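Side-chain contacts in putative ABC transporter amino acid-binding protein (Sinorhizobium meliloti, PDB 2Q88), which binds the compatible solute ectoine, which occupies its ligand pocket, and probably delivers it to an ABC transporter for uptake: residues A63-L68 against C87-Y92; K10-A15 against R72-T77; F103-K106 against G112-S115; L172-I177 against V191-E196. One frame throughout, in Å; residues are numbered along the deposited sequence.

Contact 1: A63-L68 against C87-Y92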
loop_
_atom_site.group_PDB
_atom_site.type_symbol
_atom_site.label_atom_id
_atom_site.label_comp_id
_atom_site.label_asym_id
_atom_site.label_seq_id
_atom_site.Cartn_x
_atom_site.Cartn_y
_atom_site.Cartn_z
ATOM N N ALA A 63 9.068 1.914 7.753
ATOM C CA ALA A 63 10.263 1.076 7.886
ATOM C C ALA A 63 10.651 0.321 6.607
ATOM O O ALA A 63 11.726 -0.283 6.543
ATOM C CB ALA A 63 10.089 0.088 9.057
ATOM N N MET A 64 9.791 0.349 5.594
ATOM C CA MET A 64 9.953 -0.534 4.444
ATOM C C MET A 64 11.128 -0.188 3.543
ATOM O O MET A 64 12.013 -1.027 3.306
ATOM C CB MET A 64 8.650 -0.626 3.651
ATOM C CG MET A 64 7.576 -1.400 4.400
ATOM S SD MET A 64 6.050 -1.399 3.486
ATOM C CE MET A 64 4.952 -2.236 4.630
ATOM N N ILE A 65 11.137 1.038 3.039
ATOM C CA ILE A 65 12.254 1.482 2.193
ATOM C C ILE A 65 13.608 1.371 2.921
ATOM O O ILE A 65 14.553 0.814 2.350
ATOM C CB ILE A 65 11.978 2.877 1.561
ATOM C CG1 ILE A 65 10.790 2.763 0.585
ATOM C CG2 ILE A 65 13.226 3.406 0.844
ATOM C CD1 ILE A 65 10.321 4.081 -0.049
ATOM N N PRO A 66 13.725 1.889 4.153
ATOM C CA PRO A 66 14.950 1.700 4.930
ATOM C C PRO A 66 15.454 0.251 4.996
ATOM O O PRO A 66 16.642 0.016 4.790
ATOM C CB PRO A 66 14.558 2.215 6.320
ATOM C CG PRO A 66 13.560 3.301 6.033
ATOM C CD PRO A 66 12.763 2.758 4.870
ATOM N N GLY A 67 14.568 -0.702 5.290
ATOM C CA GLY A 67 14.946 -2.118 5.379
ATOM C C GLY A 67 15.343 -2.700 4.030
ATOM O O GLY A 67 16.241 -3.541 3.940
ATOM N N LEU A 68 14.668 -2.248 2.979
ATOM C CA LEU A 68 14.995 -2.650 1.615
ATOM C C LEU A 68 16.401 -2.157 1.245
ATOM O O LEU A 68 17.248 -2.936 0.804
ATOM C CB LEU A 68 13.939 -2.111 0.636
ATOM C CG LEU A 68 14.091 -2.505 -0.835
ATOM C CD1 LEU A 68 13.850 -3.985 -1.039
ATOM C CD2 LEU A 68 13.179 -1.666 -1.726
ATOM N N CYS A 87 10.268 6.812 -5.670
ATOM C CA CYS A 87 10.856 6.380 -6.938
ATOM C C CYS A 87 12.363 6.638 -7.006
ATOM O O CYS A 87 13.094 5.877 -7.640
ATOM C CB CYS A 87 10.135 7.051 -8.111
ATOM S SG CYS A 87 8.412 6.515 -8.229
ATOM N N ALA A 88 12.818 7.685 -6.326
ATOM C CA ALA A 88 14.241 8.021 -6.260
ATOM C C ALA A 88 15.046 7.075 -5.363
ATOM O O ALA A 88 16.264 6.992 -5.496
ATOM C CB ALA A 88 14.414 9.455 -5.797
ATOM N N ALA A 89 14.362 6.375 -4.454
ATOM C CA ALA A 89 15.009 5.551 -3.420
ATOM C C ALA A 89 15.022 4.061 -3.751
ATOM O O ALA A 89 15.854 3.319 -3.235
ATOM C CB ALA A 89 14.330 5.770 -2.068
ATOM N N VAL A 90 14.083 3.633 -4.597
ATOM C CA VAL A 90 13.910 2.219 -4.947
ATOM C C VAL A 90 13.726 2.020 -6.452
ATOM O O VAL A 90 13.436 2.972 -7.177
ATOM C CB VAL A 90 12.681 1.604 -4.221
ATOM C CG1 VAL A 90 12.858 1.673 -2.724
ATOM C CG2 VAL A 90 11.399 2.317 -4.629
ATOM N N ALA A 91 13.891 0.782 -6.910
ATOM C CA ALA A 91 13.585 0.408 -8.288
ATOM C C ALA A 91 12.218 -0.285 -8.315
ATOM O O ALA A 91 12.094 -1.434 -7.911
ATOM C CB ALA A 91 14.661 -0.519 -8.829
ATOM N N TYR A 92 11.209 0.442 -8.786
ATOM C CA TYR A 92 9.834 -0.032 -8.860
ATOM C C TYR A 92 9.580 -0.845 -10.114
ATOM O O TYR A 92 10.146 -0.569 -11.177
ATOM C CB TYR A 92 8.874 1.159 -8.889
ATOM C CG TYR A 92 8.352 1.625 -7.543
ATOM C CD1 TYR A 92 7.489 0.831 -6.792
ATOM C CD2 TYR A 92 8.670 2.891 -7.063
ATOM C CE1 TYR A 92 6.984 1.275 -5.562
ATOM C CE2 TYR A 92 8.179 3.348 -5.838
ATOM C CZ TYR A 92 7.351 2.535 -5.097
ATOM O OH TYR A 92 6.864 2.991 -3.897
#

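Contact 2: K10-A15 against R72-T77. With CD (cadmium ion), chain E.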
loop_
_atom_site.group_PDB
_atom_site.type_symbol
_atom_site.label_atom_id
_atom_site.label_comp_id
_atom_site.label_asym_id
_atom_site.label_seq_id
_atom_site.Cartn_x
_atom_site.Cartn_y
_atom_site.Cartn_z
ATOM N N LYS A 10 16.773 -17.917 -6.389
ATOM C CA LYS A 10 16.395 -19.229 -6.896
ATOM C C LYS A 10 17.102 -20.315 -6.090
ATOM O O LYS A 10 16.485 -21.318 -5.721
ATOM C CB LYS A 10 16.719 -19.356 -8.385
ATOM C CG LYS A 10 15.889 -18.448 -9.287
ATOM C CD LYS A 10 16.399 -18.491 -10.731
ATOM C CE LYS A 10 15.949 -19.749 -11.473
ATOM N NZ LYS A 10 16.360 -19.724 -12.919
ATOM N N GLU A 11 18.379 -20.095 -5.787
ATOM C CA GLU A 11 19.169 -21.090 -5.045
ATOM C C GLU A 11 18.764 -21.127 -3.576
ATOM O O GLU A 11 18.821 -22.172 -2.938
ATOM C CB GLU A 11 20.673 -20.841 -5.200
ATOM C CG GLU A 11 21.197 -20.903 -6.638
ATOM C CD GLU A 11 20.973 -22.241 -7.351
ATOM O OE1 GLU A 11 21.058 -22.258 -8.603
ATOM O OE2 GLU A 11 20.720 -23.278 -6.682
ATOM N N GLN A 12 18.336 -19.974 -3.063
ATOM C CA GLN A 12 17.787 -19.833 -1.718
ATOM C C GLN A 12 16.480 -20.600 -1.556
ATOM O O GLN A 12 16.248 -21.230 -0.530
ATOM C CB GLN A 12 17.514 -18.348 -1.448
ATOM C CG GLN A 12 17.301 -17.996 0.001
ATOM C CD GLN A 12 17.558 -16.533 0.257
ATOM O OE1 GLN A 12 18.611 -16.175 0.783
ATOM N NE2 GLN A 12 16.622 -15.681 -0.142
ATOM N N GLY A 13 15.614 -20.499 -2.560
ATOM C CA GLY A 13 14.296 -21.115 -2.526
ATOM C C GLY A 13 13.158 -20.160 -2.208
ATOM O O GLY A 13 11.990 -20.556 -2.254
ATOM N N PHE A 14 13.493 -18.917 -1.853
ATOM C CA PHE A 14 12.489 -17.916 -1.456
ATOM C C PHE A 14 12.992 -16.492 -1.588
ATOM O O PHE A 14 14.199 -16.247 -1.537
ATOM C CB PHE A 14 11.987 -18.151 -0.009
ATOM C CG PHE A 14 13.060 -18.031 1.046
ATOM C CD1 PHE A 14 13.326 -16.805 1.655
ATOM C CD2 PHE A 14 13.802 -19.144 1.432
ATOM C CE1 PHE A 14 14.324 -16.680 2.626
ATOM C CE2 PHE A 14 14.797 -19.041 2.405
ATOM C CZ PHE A 14 15.063 -17.803 3.004
ATOM N N ALA A 15 12.042 -15.566 -1.749
ATOM C CA ALA A 15 12.283 -14.130 -1.645
ATOM C C ALA A 15 11.701 -13.628 -0.334
ATOM O O ALA A 15 10.635 -14.074 0.088
ATOM C CB ALA A 15 11.619 -13.391 -2.821
ATOM N N ARG A 72 17.638 -5.950 4.017
ATOM C CA ARG A 72 16.942 -6.886 4.899
ATOM C C ARG A 72 15.865 -7.681 4.172
ATOM O O ARG A 72 15.625 -8.846 4.499
ATOM C CB ARG A 72 16.360 -6.183 6.126
ATOM C CG ARG A 72 17.423 -5.765 7.132
ATOM C CD ARG A 72 16.868 -5.256 8.444
ATOM N NE ARG A 72 16.348 -3.892 8.351
ATOM C CZ ARG A 72 17.073 -2.794 8.560
ATOM N NH1 ARG A 72 18.361 -2.891 8.860
ATOM N NH2 ARG A 72 16.508 -1.592 8.467
ATOM N N HIS A 73 15.223 -7.054 3.193
ATOM C CA HIS A 73 14.241 -7.754 2.365
ATOM C C HIS A 73 14.572 -7.602 0.887
ATOM O O HIS A 73 15.378 -6.738 0.500
ATOM C CB HIS A 73 12.830 -7.283 2.700
ATOM C CG HIS A 73 12.568 -7.234 4.174
ATOM N ND1 HIS A 73 12.488 -6.052 4.876
ATOM C CD2 HIS A 73 12.444 -8.226 5.089
ATOM C CE1 HIS A 73 12.287 -6.314 6.156
ATOM N NE2 HIS A 73 12.259 -7.627 6.313
ATOM N N ASP A 74 13.958 -8.449 0.073
ATOM C CA ASP A 74 14.266 -8.516 -1.358
ATOM C C ASP A 74 13.336 -7.634 -2.184
ATOM O O ASP A 74 13.730 -7.112 -3.223
ATOM C CB ASP A 74 14.198 -9.967 -1.823
ATOM C CG ASP A 74 15.162 -10.861 -1.052
ATOM O OD1 ASP A 74 16.342 -10.470 -0.936
ATOM O OD2 ASP A 74 14.837 -11.947 -0.509
ATOM N N ALA A 75 12.101 -7.486 -1.716
ATOM C CA ALA A 75 11.108 -6.653 -2.387
ATOM C C ALA A 75 10.134 -6.104 -1.364
ATOM O O ALA A 75 9.922 -6.721 -0.330
ATOM C CB ALA A 75 10.355 -7.477 -3.438
ATOM N N ILE A 76 9.547 -4.943 -1.647
ATOM C CA ILE A 76 8.403 -4.458 -0.863
ATOM C C ILE A 76 7.164 -4.768 -1.679
ATOM O O ILE A 76 7.039 -4.291 -2.792
ATOM C CB ILE A 76 8.512 -2.926 -0.610
ATOM C CG1 ILE A 76 9.746 -2.598 0.231
ATOM C CG2 ILE A 76 7.270 -2.409 0.085
ATOM C CD1 ILE A 76 10.144 -1.106 0.152
ATOM N N THR A 77 6.254 -5.581 -1.152
ATOM C CA THR A 77 5.054 -5.933 -1.902
ATOM C C THR A 77 3.868 -5.693 -0.986
ATOM O O THR A 77 3.306 -6.625 -0.415
ATOM C CB THR A 77 5.105 -7.403 -2.349
ATOM O OG1 THR A 77 5.254 -8.223 -1.195
ATOM C CG2 THR A 77 6.372 -7.693 -3.155
HETATM CD CD CD E . 12.680 -9.376 8.087
HETATM O O HOH W 1 16.891 -13.021 0.763
HETATM O O HOH W 2 13.340 -11.455 7.203
#

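Contact 3: F103-K106 against G112-S115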
loop_
_atom_site.group_PDB
_atom_site.type_symbol
_atom_site.label_atom_id
_atom_site.label_comp_id
_atom_site.label_asym_id
_atom_site.label_seq_id
_atom_site.Cartn_x
_atom_site.Cartn_y
_atom_site.Cartn_z
ATOM N N PHE A 103 -11.707 8.253 4.063
ATOM C CA PHE A 103 -11.797 8.567 5.489
ATOM C C PHE A 103 -12.816 7.658 6.151
ATOM O O PHE A 103 -13.892 7.416 5.584
ATOM C CB PHE A 103 -12.346 9.976 5.709
ATOM C CG PHE A 103 -11.397 11.091 5.380
ATOM C CD1 PHE A 103 -10.033 10.889 5.269
ATOM C CD2 PHE A 103 -11.895 12.388 5.258
ATOM C CE1 PHE A 103 -9.166 11.979 4.987
ATOM C CE2 PHE A 103 -11.054 13.454 4.989
ATOM C CZ PHE A 103 -9.689 13.246 4.845
ATOM N N ALA A 104 -12.488 7.199 7.356
ATOM C CA ALA A 104 -13.454 6.627 8.285
ATOM C C ALA A 104 -13.741 7.724 9.309
ATOM O O ALA A 104 -12.819 8.291 9.895
ATOM C CB ALA A 104 -12.874 5.395 8.960
ATOM N N LEU A 105 -15.025 7.996 9.511
ATOM C CA LEU A 105 -15.513 9.183 10.209
ATOM C C LEU A 105 -16.623 8.789 11.183
ATOM O O LEU A 105 -17.201 7.707 11.072
ATOM C CB LEU A 105 -16.099 10.142 9.154
ATOM C CG LEU A 105 -15.493 11.474 8.674
ATOM C CD1 LEU A 105 -14.110 11.781 9.188
ATOM C CD2 LEU A 105 -15.539 11.579 7.165
ATOM N N LYS A 106 -16.933 9.676 12.126
ATOM C CA LYS A 106 -18.110 9.495 12.967
ATOM C C LYS A 106 -19.386 9.664 12.143
ATOM O O LYS A 106 -19.440 10.505 11.243
ATOM C CB LYS A 106 -18.078 10.468 14.149
ATOM C CG LYS A 106 -17.129 10.036 15.259
ATOM C CD LYS A 106 -17.647 8.788 15.954
ATOM C CE LYS A 106 -16.870 8.478 17.216
ATOM N NZ LYS A 106 -17.617 7.513 18.057
ATOM N N GLY A 112 -17.739 17.858 9.467
ATOM C CA GLY A 112 -17.808 18.178 8.037
ATOM C C GLY A 112 -16.466 18.049 7.346
ATOM O O GLY A 112 -16.076 18.924 6.574
ATOM N N LEU A 113 -15.763 16.958 7.633
ATOM C CA LEU A 113 -14.441 16.699 7.066
ATOM C C LEU A 113 -14.555 15.876 5.782
ATOM O O LEU A 113 -14.954 14.711 5.827
ATOM C CB LEU A 113 -13.539 15.985 8.088
ATOM C CG LEU A 113 -13.346 16.638 9.464
ATOM C CD1 LEU A 113 -12.664 15.676 10.440
ATOM C CD2 LEU A 113 -12.560 17.940 9.361
ATOM N N LYS A 114 -14.217 16.496 4.650
ATOM C CA LYS A 114 -14.330 15.874 3.319
ATOM C C LYS A 114 -12.993 15.882 2.557
ATOM O O LYS A 114 -12.838 15.191 1.543
ATOM C CB LYS A 114 -15.401 16.596 2.474
ATOM C CG LYS A 114 -16.795 16.656 3.090
ATOM C CD LYS A 114 -17.694 17.579 2.280
ATOM C CE LYS A 114 -19.040 17.824 2.958
ATOM N NZ LYS A 114 -19.893 18.768 2.147
ATOM N N SER A 115 -12.042 16.683 3.035
ATOM C CA SER A 115 -10.737 16.824 2.401
ATOM C C SER A 115 -9.672 16.958 3.481
ATOM O O SER A 115 -9.999 17.211 4.638
ATOM C CB SER A 115 -10.715 18.066 1.492
ATOM O OG SER A 115 -10.760 19.268 2.247
#

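Contact 4: L172-I177 against V191-E196. With 4CS ((4S)-2-methyl-1,4,5,6-tetrahydropyrimidine-4-carboxylic acid), chain F.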
loop_
_atom_site.group_PDB
_atom_site.type_symbol
_atom_site.label_atom_id
_atom_site.label_comp_id
_atom_site.label_asym_id
_atom_site.label_seq_id
_atom_site.Cartn_x
_atom_site.Cartn_y
_atom_site.Cartn_z
ATOM N N LEU A 172 -7.167 5.624 5.185
ATOM C CA LEU A 172 -6.500 4.536 4.453
ATOM C C LEU A 172 -7.048 4.570 3.028
ATOM O O LEU A 172 -7.993 5.324 2.756
ATOM C CB LEU A 172 -6.843 3.176 5.075
ATOM C CG LEU A 172 -6.190 2.752 6.395
ATOM C CD1 LEU A 172 -6.600 1.349 6.739
ATOM C CD2 LEU A 172 -4.683 2.865 6.330
ATOM N N PRO A 173 -6.481 3.781 2.111
ATOM C CA PRO A 173 -7.094 3.579 0.801
ATOM C C PRO A 173 -8.544 3.099 0.890
ATOM O O PRO A 173 -8.906 2.373 1.813
ATOM C CB PRO A 173 -6.196 2.506 0.163
ATOM C CG PRO A 173 -4.870 2.752 0.775
ATOM C CD PRO A 173 -5.204 3.038 2.228
ATOM N N VAL A 174 -9.372 3.561 -0.050
ATOM C CA VAL A 174 -10.785 3.180 -0.154
ATOM C C VAL A 174 -11.035 1.693 0.107
ATOM O O VAL A 174 -11.860 1.334 0.946
ATOM C CB VAL A 174 -11.350 3.576 -1.542
ATOM C CG1 VAL A 174 -12.764 3.028 -1.752
ATOM C CG2 VAL A 174 -11.323 5.096 -1.695
ATOM N N LEU A 175 -10.332 0.828 -0.611
ATOM C CA LEU A 175 -10.553 -0.607 -0.442
ATOM C C LEU A 175 -10.235 -1.113 0.966
ATOM O O LEU A 175 -10.918 -2.012 1.459
ATOM C CB LEU A 175 -9.790 -1.405 -1.492
ATOM C CG LEU A 175 -10.345 -1.316 -2.912
ATOM C CD1 LEU A 175 -9.278 -1.781 -3.892
ATOM C CD2 LEU A 175 -11.610 -2.172 -3.083
ATOM N N SER A 176 -9.211 -0.541 1.597
ATOM C CA SER A 176 -8.820 -0.913 2.969
ATOM C C SER A 176 -9.839 -0.439 4.008
ATOM O O SER A 176 -10.150 -1.170 4.959
ATOM C CB SER A 176 -7.450 -0.320 3.328
ATOM O OG SER A 176 -6.439 -0.703 2.412
ATOM N N ILE A 177 -10.319 0.795 3.847
ATOM C CA ILE A 177 -11.318 1.353 4.765
ATOM C C ILE A 177 -12.616 0.553 4.651
ATOM O O ILE A 177 -13.171 0.141 5.664
ATOM C CB ILE A 177 -11.554 2.876 4.499
ATOM C CG1 ILE A 177 -10.384 3.735 5.027
ATOM C CG2 ILE A 177 -12.847 3.360 5.126
ATOM C CD1 ILE A 177 -10.163 3.675 6.578
ATOM N N VAL A 191 -18.098 5.987 6.190
ATOM C CA VAL A 191 -17.004 6.090 5.219
ATOM C C VAL A 191 -17.235 7.245 4.254
ATOM O O VAL A 191 -18.330 7.400 3.706
ATOM C CB VAL A 191 -16.819 4.778 4.409
ATOM C CG1 VAL A 191 -15.688 4.906 3.389
ATOM C CG2 VAL A 191 -16.567 3.595 5.336
ATOM N N LEU A 192 -16.197 8.048 4.046
ATOM C CA LEU A 192 -16.201 9.030 2.970
ATOM C C LEU A 192 -15.107 8.645 1.977
ATOM O O LEU A 192 -13.934 8.572 2.338
ATOM C CB LEU A 192 -15.988 10.446 3.517
ATOM C CG LEU A 192 -16.042 11.606 2.513
ATOM C CD1 LEU A 192 -16.853 12.765 3.059
ATOM C CD2 LEU A 192 -14.642 12.059 2.107
ATOM N N ALA A 193 -15.513 8.369 0.738
ATOM C CA ALA A 193 -14.592 7.945 -0.314
ATOM C C ALA A 193 -15.070 8.402 -1.698
ATOM O O ALA A 193 -16.259 8.280 -2.008
ATOM C CB ALA A 193 -14.422 6.425 -0.285
ATOM N N PRO A 194 -14.158 8.922 -2.524
ATOM C CA PRO A 194 -12.778 9.194 -2.112
ATOM C C PRO A 194 -12.650 10.531 -1.402
ATOM O O PRO A 194 -13.568 11.354 -1.470
ATOM C CB PRO A 194 -12.027 9.242 -3.438
ATOM C CG PRO A 194 -13.023 9.748 -4.411
ATOM C CD PRO A 194 -14.374 9.233 -3.950
ATOM N N VAL A 195 -11.527 10.741 -0.725
ATOM C CA VAL A 195 -11.232 12.035 -0.130
ATOM C C VAL A 195 -11.142 13.072 -1.245
ATOM O O VAL A 195 -10.488 12.848 -2.261
ATOM C CB VAL A 195 -9.906 12.039 0.646
ATOM C CG1 VAL A 195 -9.639 13.437 1.223
ATOM C CG2 VAL A 195 -9.925 11.008 1.750
ATOM N N GLU A 196 -11.821 14.200 -1.059
ATOM C CA GLU A 196 -11.814 15.247 -2.058
ATOM C C GLU A 196 -10.451 15.923 -2.126
ATOM O O GLU A 196 -9.888 16.282 -1.100
ATOM C CB GLU A 196 -12.921 16.260 -1.756
ATOM C CG GLU A 196 -14.321 15.719 -2.013
ATOM C CD GLU A 196 -14.592 15.415 -3.487
ATOM O OE1 GLU A 196 -13.901 15.962 -4.385
ATOM O OE2 GLU A 196 -15.514 14.614 -3.765
HETATM O O 4CS F . 1.914 4.899 1.894
HETATM C C 4CS F . 1.325 4.037 1.242
HETATM O OXT 4CS F . 1.860 3.546 0.241
HETATM C CA 4CS F . -0.074 3.596 1.651
HETATM C CB 4CS F . -0.249 3.478 3.153
HETATM C CAD 4CS F . -1.692 3.078 3.474
HETATM N NAG 4CS F . -2.030 1.823 2.752
HETATM C CAI 4CS F . -1.402 1.487 1.542
HETATM C CAA 4CS F . -1.756 0.176 0.819
HETATM N N 4CS F . -0.420 2.322 0.993
#

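Contact 1: A63-L68 against C87-Y92
Val90 meets helix 64-69 through a single methyl, CG1, which Ile65 and Leu68 both touch. The contact belongs to the lobe of a type II periplasmic binding protein fold built round the parallel sheet; here the helix packs against the turn that runs from helix 84-87 into strand 91-92. The tightest pair is Leu68 CD2 with Val90 CG1, at 3.5 Å rather closer than usual for two methyls. Leu68 gets there with CG anti to its backbone N (chi1 -177°), which carries the branch out toward the turn. Ile65 instead presents its CG2 branch, 4.0 Å from Val90 CG1, while its CG1 stays near the same methyl at 4.1 Å. Both helix side chains lie roughly perpendicular to Val90, so the valine is met across its length and not end to end. Ile65 CG2 has a second neighbour, Ala89 CB at 3.9 Å. Leu68 and Val90 also both rest on Ala206, and Ile76 backs the two helix residues. Lys209 NZ donates to the carbonyl oxygens of Cys87 and Val90, while Cys87 is disulfide-bonded to Cys254. Val90 chi1 (-61°) leaves its other methyl wedged between backbone N and carbonyl carbon, and from there CG2 lies 3.5 Å above the plane of the Tyr92 ring, displaced toward the rim.

Contact 2: K10-A15 against R72-T77
Gln12 and Asp74 are joined by a water rather than by a direct bond. Along 72-77, Arg72 comes first and lays its CB over one face of the His73 imidazole. His73 then points its NE2 at a cadmium ion 2.5 Å away, which sits in the plane of the ring at its edge; water 2 and Ser57 OG are further ligands. Next is Asp74, whose carboxylate carries the contact. Its OD2 lies 3.5 Å from Ala15 CA and accepts a hydrogen bond from Arg16 N, while OD1 forms a salt bridge with Lys5. OD2 also accepts a hydrogen bond from water 1 at 2.6 Å, and that water accepts from Gln12 NE2 at 2.8 Å. The same NE2 donates to Phe14 O (2.9 Å, 166° at the hydrogen), nearly in the amide plane, so two bonds fix the turn of the amide, which is inclined 35° to the carboxylate. Gln12 also places CG over a face of the Phe14 ring. Beyond Asp74, Ala75 pairs with Arg16 and Ala18, making 75-76 an edge strand parallel to strand 14-19. Ile76 packs against helix 64-69, Thr77 and Ala15 against helix 37-48, and strand 53-58 flanks strand 14-19 on its other side.

Contact 3: F103-K106 against G112-S115
The Phe103 ring turns its edge to the backbone of 113-115. Leu113 O lies in the ring plane, 3.9 Å from Phe103 CD2, and Ser115 O is likewise in plane, 3.9 Å from Phe103 CE2. Ser115 N and the Lys114 carbonyl carbon approach the same corner obliquely, and Tyr116 meets the ring edge-to-face. With CG set beside the backbone N (chi1 -73°), the phenyl ring reaches from the strand to the loop. Leu113 O has another apolar neighbour, Leu105 CD2 at 3.5 Å, and its hydrogen bond comes from Asn109 ND2. Leu105 CD1 and Leu113 CD1 stand 4.3 Å apart. Replacing Phe103 with an alanine would probably open a gap between strand and loop and leave Tyr116 without its ring partner. Ser115 is the N-cap of helix 116-121, its OG accepting from Asp118 N, while Asp118 OD2 takes the N-H of Lys114. The loop folds back over the Phe103 and Leu105 side chains of strand 98-106, which runs between strands 169-173 and 189-192. Helix 116-121 packs against Phe103 and Leu113 through Ile119, and Val169 of strand 169-173 touches both Phe103 and Leu105.

Contact 4: L172-I177 against V191-E196
The shortest polar bond here, Ile177 N to Pro173 O at 2.9 Å, closes the first turn of helix 174-184, the turn from which Val174 and Ile177 meet Ala193 and Val191. Pro173 is the N-cap of that helix. Strand 169-173, the helix and strand 189-192 form a beta-alpha-beta crossover, with antiparallel strand 98-106 lying between the two parallel strands, in the second lobe of the type II binding protein fold. Where strand gives way to helix, the chain lines the ectoine pocket. The Pro173 ring lies over a face of the ligand's amidine part, its CD 3.4 Å from NAG of ectoine and its CG 3.8 Å from the ectoine carbon CAI. With an alanine here CG and CD would be missing, and the ligand ring would probably lose its cover on that face and be left freer to shift. Ser176 adds a second-shell link: its OG is hydrogen-bonded to Glu22 OE2, an atom that also binds ectoine. On the side of the helix facing strand 189-192 the packing is purely apolar. Ile177 holds CG2 anti to the backbone N, and this methyl meets both branches of Val191, lying 3.7 Å from Val191 CG1; the two side chains lie alongside each other, pointing opposite ways. Further on, a cis peptide precedes Pro194, whose CA is grazed by Val174. Ala193 CB touches both methyls of Val174, at 3.7 Å from Val174 CG2 and 4.1 Å from Val174 CG1.

In the fold
From the N terminus, contact 2 opens first and closes across 56 residues when strand 75-76 comes to lie beside strand 14-19. Contact 1 opens inside that loop, at helix 64-69, and closes beyond it at 87-92, so the two cross; they also touch, Leu68 and Met64 packing on Ile76. Together they tie helix, sheet and turn within one lobe. Contact 3 then closes a short loop of five residues, and contact 4, in series with it, closes the crossover from helix 174-184 to strand 189-192. These two adjoin: Phe103 N pairs with Leu192 O, Lys114 O with Glu196 N. They belong to the other lobe, across the chain's centre, and ectoine lies between the lobes.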